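Local structure of deoxyhypusine hydroxylase (Homo sapiens, 4D50) at residues 163-173 with 194-205. The protein hydroxylates the deoxyhypusine residue of the translation factor eIF5A at a diiron centre, completing the formation of hypusine. Numbering follows the deposited sequence.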
ATOM      1  N   VAL A 163     -17.421 -17.529   1.105  1.00 17.64           N
ATOM      2  CA  VAL A 163     -15.939 -17.584   1.109  1.00 16.34           C
ATOM      3  C   VAL A 163     -15.458 -18.544   0.022  1.00 15.56           C
ATOM      4  O   VAL A 163     -14.484 -18.256  -0.689  1.00 13.61           O
ATOM      5  CB  VAL A 163     -15.345 -17.957   2.469  1.00 19.01           C
ATOM      6  CG1 VAL A 163     -13.861 -18.367   2.354  1.00 19.26           C
ATOM      7  CG2 VAL A 163     -15.494 -16.781   3.411  1.00 18.66           C
ATOM      8  N   GLY A 164     -16.096 -19.714  -0.128  1.00 15.10           N
ATOM      9  CA  GLY A 164     -15.590 -20.673  -1.136  1.00 15.43           C
ATOM     10  C   GLY A 164     -15.703 -20.153  -2.565  1.00 14.61           C
ATOM     11  O   GLY A 164     -14.779 -20.253  -3.342  1.00 13.54           O
ATOM     12  N   ARG A 165     -16.845 -19.530  -2.886  1.00 16.17           N
ATOM     13  CA  ARG A 165     -17.030 -18.852  -4.170  1.00 15.75           C
ATOM     14  C   ARG A 165     -16.091 -17.622  -4.396  1.00 13.40           C
ATOM     15  O   ARG A 165     -15.584 -17.424  -5.504  1.00 12.78           O
ATOM     16  CB  ARG A 165     -18.478 -18.367  -4.281  1.00 18.00           C
ATOM     17  CG  ARG A 165     -19.500 -19.494  -4.416  1.00 23.55           C
ATOM     18  CD  ARG A 165     -20.867 -18.896  -4.731  1.00 25.68           C
ATOM     19  NE  ARG A 165     -22.035 -19.777  -4.533  1.00 34.33           N
ATOM     20  CZ  ARG A 165     -22.872 -19.755  -3.479  1.00 39.01           C
ATOM     21  NH1 ARG A 165     -22.686 -18.940  -2.441  1.00 42.85           N
ATOM     22  NH2 ARG A 165     -23.904 -20.598  -3.440  1.00 44.75           N
ATOM     23  N   LEU A 166     -15.832 -16.879  -3.340  1.00 13.72           N
ATOM     24  CA  LEU A 166     -14.802 -15.799  -3.408  1.00 11.82           C
ATOM     25  C   LEU A 166     -13.391 -16.346  -3.701  1.00 10.66           C
ATOM     26  O   LEU A 166     -12.604 -15.767  -4.499  1.00 10.40           O
ATOM     27  CB  LEU A 166     -14.793 -14.988  -2.106  1.00 10.73           C
ATOM     28  CG  LEU A 166     -16.039 -14.141  -1.841  1.00 10.94           C
ATOM     29  CD1 LEU A 166     -16.069 -13.611  -0.453  1.00 10.72           C
ATOM     30  CD2 LEU A 166     -16.153 -13.019  -2.854  1.00 10.37           C
ATOM     31  N   ARG A 167     -13.067 -17.466  -3.067  1.00 11.60           N
ATOM     32  CA  ARG A 167     -11.754 -18.097  -3.251  1.00 12.21           C
ATOM     33  C   ARG A 167     -11.620 -18.510  -4.698  1.00 13.56           C
ATOM     34  O   ARG A 167     -10.624 -18.319  -5.334  1.00 11.32           O
ATOM     35  CB  ARG A 167     -11.603 -19.285  -2.321  1.00 12.90           C
ATOM     36  CG  ARG A 167     -10.362 -20.118  -2.574  1.00 14.87           C
ATOM     37  CD  ARG A 167     -10.467 -21.412  -1.763  1.00 16.25           C
ATOM     38  NE  ARG A 167      -9.398 -22.292  -2.210  1.00 19.16           N
ATOM     39  CZ  ARG A 167      -9.401 -22.972  -3.371  1.00 23.65           C
ATOM     40  NH1 ARG A 167     -10.415 -22.905  -4.256  1.00 23.94           N
ATOM     41  NH2 ARG A 167      -8.340 -23.708  -3.674  1.00 26.36           N
ATOM     42  N   GLU A 168     -12.688 -19.063  -5.251  1.00 15.76           N
ATOM     43  CA  GLU A 168     -12.577 -19.450  -6.652  1.00 16.43           C
ATOM     44  C   GLU A 168     -12.288 -18.307  -7.567  1.00 17.12           C
ATOM     45  O   GLU A 168     -11.455 -18.416  -8.491  1.00 16.60           O
ATOM     46  CB  GLU A 168     -13.854 -20.179  -7.111  1.00 20.95           C
ATOM     47  CG  GLU A 168     -14.014 -21.550  -6.505  1.00 26.59           C
ATOM     48  CD  GLU A 168     -15.201 -22.299  -7.120  1.00 36.38           C
ATOM     49  OE1 GLU A 168     -15.891 -21.709  -8.007  1.00 40.83           O
ATOM     50  OE2 GLU A 168     -15.491 -23.449  -6.671  1.00 46.56           O
ATOM     51  N   ALA A 169     -12.968 -17.199  -7.317  1.00 16.74           N
ATOM     52  CA  ALA A 169     -12.811 -15.995  -8.120  1.00 14.06           C
ATOM     53  C   ALA A 169     -11.403 -15.439  -7.998  1.00 12.52           C
ATOM     54  O   ALA A 169     -10.752 -15.143  -8.980  1.00 10.60           O
ATOM     55  CB  ALA A 169     -13.817 -14.952  -7.704  1.00 13.92           C
ATOM     56  N   LEU A 170     -10.929 -15.369  -6.768  1.00 11.03           N
ATOM     57  CA  LEU A 170      -9.550 -14.868  -6.475  1.00 10.76           C
ATOM     58  C   LEU A 170      -8.425 -15.580  -7.241  1.00 10.97           C
ATOM     59  O   LEU A 170      -7.495 -14.924  -7.735  1.00 10.41           O
ATOM     60  CB  LEU A 170      -9.289 -14.986  -4.933  1.00  9.86           C
ATOM     61  CG  LEU A 170      -7.912 -14.595  -4.423  1.00  9.98           C
ATOM     62  CD1 LEU A 170      -7.835 -13.088  -4.384  1.00  9.24           C
ATOM     63  CD2 LEU A 170      -7.490 -15.235  -3.094  1.00  9.30           C
ATOM     64  N   LEU A 171      -8.511 -16.926  -7.267  1.00 12.92           N
ATOM     65  CA  LEU A 171      -7.520 -17.837  -7.847  1.00 15.54           C
ATOM     66  C   LEU A 171      -7.724 -18.157  -9.331  1.00 16.74           C
ATOM     67  O   LEU A 171      -6.898 -18.882  -9.889  1.00 20.44           O
ATOM     68  CB  LEU A 171      -7.465 -19.120  -7.067  1.00 15.41           C
ATOM     69  CG  LEU A 171      -7.321 -18.985  -5.548  1.00 14.42           C
ATOM     70  CD1 LEU A 171      -7.358 -20.375  -4.932  1.00 15.87           C
ATOM     71  CD2 LEU A 171      -6.013 -18.292  -5.162  1.00 14.58           C
ATOM     72  N   ASP A 172      -8.766 -17.588  -9.944  1.00 19.17           N
ATOM     73  CA  ASP A 172      -9.037 -17.768 -11.368  1.00 19.35           C
ATOM     74  C   ASP A 172      -8.177 -16.866 -12.263  1.00 19.62           C
ATOM     75  O   ASP A 172      -8.405 -15.643 -12.414  1.00 18.41           O
ATOM     76  CB  ASP A 172     -10.532 -17.603 -11.642  1.00 18.86           C
ATOM     77  CG  ASP A 172     -10.934 -18.071 -13.037  1.00 22.01           C
ATOM     78  OD1 ASP A 172     -10.033 -18.449 -13.824  1.00 20.88           O
ATOM     79  OD2 ASP A 172     -12.183 -18.079 -13.279  1.00 22.54           O
ATOM     80  N   GLU A 173      -7.180 -17.449 -12.894  1.00 20.30           N
ATOM     81  CA  GLU A 173      -6.251 -16.629 -13.733  1.00 24.66           C
ATOM     82  C   GLU A 173      -6.892 -16.107 -15.051  1.00 22.10           C
ATOM     83  O   GLU A 173      -6.347 -15.201 -15.683  1.00 19.47           O
ATOM     84  CB  GLU A 173      -5.008 -17.430 -14.063  1.00 27.70           C
ATOM     85  CG  GLU A 173      -4.197 -17.923 -12.862  1.00 31.78           C
ATOM     86  CD  GLU A 173      -3.227 -16.924 -12.233  1.00 34.40           C
ATOM     87  OE1 GLU A 173      -3.021 -15.804 -12.737  1.00 39.26           O
ATOM     88  OE2 GLU A 173      -2.590 -17.335 -11.238  1.00 41.46           O
ATOM     89  N   GLU A 194     -10.759 -19.438   7.487  1.00 14.26           N
ATOM     90  CA  GLU A 194     -10.960 -19.943   6.153  1.00 13.51           C
ATOM     91  C   GLU A 194     -10.615 -18.859   5.085  1.00 13.81           C
ATOM     92  O   GLU A 194     -10.001 -19.152   4.072  1.00 13.68           O
ATOM     93  CB  GLU A 194     -12.425 -20.384   5.951  1.00 15.24           C
ATOM     94  CG  GLU A 194     -12.632 -21.257   4.742  1.00 16.74           C
ATOM     95  CD  GLU A 194     -14.102 -21.392   4.241  1.00 20.47           C
ATOM     96  OE1 GLU A 194     -15.045 -20.912   4.885  1.00 19.33           O
ATOM     97  OE2 GLU A 194     -14.285 -21.954   3.155  1.00 22.78           O
ATOM     98  N   ALA A 195     -11.040 -17.638   5.313  1.00 12.77           N
ATOM     99  CA  ALA A 195     -10.761 -16.554   4.341  1.00 12.53           C
ATOM    100  C   ALA A 195      -9.248 -16.195   4.325  1.00 10.39           C
ATOM    101  O   ALA A 195      -8.718 -15.985   3.240  1.00 10.08           O
ATOM    102  CB  ALA A 195     -11.607 -15.330   4.596  1.00 13.16           C
ATOM    103  N   ALA A 196      -8.606 -16.224   5.485  1.00 10.72           N
ATOM    104  CA  ALA A 196      -7.132 -15.969   5.628  1.00 10.38           C
ATOM    105  C   ALA A 196      -6.335 -16.935   4.792  1.00 11.63           C
ATOM    106  O   ALA A 196      -5.441 -16.557   4.042  1.00 11.53           O
ATOM    107  CB  ALA A 196      -6.712 -16.011   7.065  1.00 11.66           C
ATOM    108  N   LEU A 197      -6.690 -18.232   4.886  1.00 10.26           N
ATOM    109  CA  LEU A 197      -6.011 -19.218   4.076  1.00 11.89           C
ATOM    110  C   LEU A 197      -6.351 -19.205   2.619  1.00 10.28           C
ATOM    111  O   LEU A 197      -5.535 -19.612   1.779  1.00 10.74           O
ATOM    112  CB  LEU A 197      -6.264 -20.597   4.723  1.00 12.95           C
ATOM    113  CG  LEU A 197      -5.968 -20.755   6.196  1.00 16.96           C
ATOM    114  CD1 LEU A 197      -6.519 -22.104   6.604  1.00 16.61           C
ATOM    115  CD2 LEU A 197      -4.457 -20.721   6.433  1.00 19.48           C
ATOM    116  N   ALA A 198      -7.606 -18.862   2.255  1.00  9.71           N
ATOM    117  CA  ALA A 198      -7.943 -18.686   0.886  1.00  9.01           C
ATOM    118  C   ALA A 198      -7.090 -17.515   0.249  1.00  8.25           C
ATOM    119  O   ALA A 198      -6.492 -17.667  -0.777  1.00  8.70           O
ATOM    120  CB  ALA A 198      -9.405 -18.429   0.736  1.00  9.73           C
ATOM    121  N   LEU A 199      -6.995 -16.425   0.990  1.00  8.33           N
ATOM    122  CA  LEU A 199      -6.162 -15.286   0.596  1.00  8.67           C
ATOM    123  C   LEU A 199      -4.718 -15.782   0.372  1.00  8.89           C
ATOM    124  O   LEU A 199      -4.087 -15.493  -0.661  1.00  9.05           O
ATOM    125  CB  LEU A 199      -6.264 -14.175   1.631  1.00  8.90           C
ATOM    126  CG  LEU A 199      -7.498 -13.297   1.428  1.00  8.69           C
ATOM    127  CD1 LEU A 199      -7.712 -12.449   2.658  1.00  9.59           C
ATOM    128  CD2 LEU A 199      -7.430 -12.335   0.228  1.00  8.78           C
ATOM    129  N   ALA A 200      -4.235 -16.593   1.320  1.00  9.60           N
ATOM    130  CA  ALA A 200      -2.805 -16.947   1.357  1.00 10.63           C
ATOM    131  C   ALA A 200      -2.454 -17.796   0.143  1.00 10.32           C
ATOM    132  O   ALA A 200      -1.316 -17.744  -0.282  1.00 11.36           O
ATOM    133  CB  ALA A 200      -2.399 -17.622   2.633  1.00 10.13           C
ATOM    134  N   GLU A 201      -3.417 -18.544  -0.385  1.00  9.92           N
ATOM    135  CA  GLU A 201      -3.230 -19.278  -1.668  1.00 10.73           C
ATOM    136  C   GLU A 201      -2.894 -18.326  -2.765  1.00 10.57           C
ATOM    137  O   GLU A 201      -2.205 -18.693  -3.704  1.00 11.56           O
ATOM    138  CB  GLU A 201      -4.433 -20.129  -2.036  1.00 12.12           C
ATOM    139  CG  GLU A 201      -4.740 -21.230  -1.032  1.00 13.35           C
ATOM    140  CD  GLU A 201      -5.974 -22.075  -1.430  1.00 15.89           C
ATOM    141  OE1 GLU A 201      -5.974 -22.661  -2.504  1.00 19.64           O
ATOM    142  OE2 GLU A 201      -6.906 -22.170  -0.642  1.00 17.63           O
ATOM    143  N   GLY A 202      -3.363 -17.058  -2.698  1.00  9.96           N
ATOM    144  CA  GLY A 202      -2.965 -16.136  -3.736  1.00  9.81           C
ATOM    145  C   GLY A 202      -1.495 -15.754  -3.763  1.00  9.46           C
ATOM    146  O   GLY A 202      -1.017 -15.159  -4.733  1.00 10.03           O
ATOM    147  N   LEU A 203      -0.736 -16.116  -2.736  1.00  9.17           N
ATOM    148  CA  LEU A 203       0.678 -15.869  -2.745  1.00 10.15           C
ATOM    149  C   LEU A 203       1.428 -16.813  -3.709  1.00 12.05           C
ATOM    150  O   LEU A 203       2.597 -16.615  -3.946  1.00 17.10           O
ATOM    151  CB  LEU A 203       1.311 -15.990  -1.352  1.00  9.38           C
ATOM    152  CG  LEU A 203       0.798 -14.946  -0.388  1.00  9.53           C
ATOM    153  CD1 LEU A 203       1.137 -15.315   1.032  1.00  9.69           C
ATOM    154  CD2 LEU A 203       1.316 -13.632  -0.802  1.00  9.72           C
ATOM    155  N   HIS A 204       0.689 -17.706  -4.316  1.00 14.00           N
ATOM    156  CA  HIS A 204       1.249 -18.705  -5.280  1.00 16.53           C
ATOM    157  C   HIS A 204       0.722 -18.476  -6.711  1.00 19.01           C
ATOM    158  O   HIS A 204       0.991 -19.259  -7.619  1.00 18.98           O
ATOM    159  CB  HIS A 204       0.937 -20.101  -4.774  1.00 16.22           C
ATOM    160  CG  HIS A 204       1.601 -20.384  -3.478  1.00 15.55           C
ATOM    161  ND1 HIS A 204       0.956 -20.302  -2.269  1.00 18.44           N
ATOM    162  CD2 HIS A 204       2.901 -20.597  -3.204  1.00 14.57           C
ATOM    163  CE1 HIS A 204       1.832 -20.510  -1.292  1.00 15.94           C
ATOM    164  NE2 HIS A 204       3.015 -20.673  -1.832  1.00 17.97           N
ATOM    165  N   CYS A 205       0.043 -17.377  -6.979  1.00 20.13           N
ATOM    166  CA  CYS A 205      -0.462 -17.186  -8.333  1.00 21.29           C
ATOM    167  C   CYS A 205      -0.434 -15.736  -8.731  1.00 19.74           C
ATOM    168  O   CYS A 205       0.187 -14.891  -8.059  1.00 20.71           O
ATOM    169  CB  CYS A 205      -1.831 -17.841  -8.513  1.00 23.06           C
ATOM    170  SG  CYS A 205      -3.157 -17.119  -7.543  1.00 24.18           S
TER
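The guanidinium of Arg167 carries Leu171 CD1 on one face, over its centre and 3.6 Å above the plane, and the carboxylate of Glu201 at its edge. The grip is side-on: Arg167 NE gives a nearly straight bond to Glu201 OE2 (2.9 Å), while Arg167 NH2 reaches Glu201 OE1 at 2.8 Å, on its syn lone pair, through a more bent bond. The two planes are turned 50° apart, with OE2 lying in the guanidinium plane and OE1 tilted from it. Two bonds and a methyl thus restrain the group's rotation. With CG anti to the backbone N (chi1 172°) and the chain extended as far as NE, the Arg167 methylenes pass over Ala198, CG lying 3.8 Å from its CB. A methionine at this position would probably leave Glu201 without its charged mate and Leu171 CD1 without the flat face beneath it.

The example illustrates side-by-side helix packing in a HEAT-like fold: helices 163-171 and 193-201 run in the same direction, their local axes 12° apart and 9.6 Å at closest approach, the second belonging to the third HEAT-like repeat. The backbones come nearest at small residues, Ala195, Ala198 and Gly202, and the methyl of Ala198 points at the first helix. On the side toward helix 177-190, Leu170 CD2 comes within 3.9 Å of Leu199 CA, and both leucines also touch Met184 of that helix. At the C-terminal end, Leu171 CD2 meets Cys205 SG at 3.9 Å; at the other, Val163 CG1 lies 3.6 Å from Glu194 CD, alongside the glutamate chain.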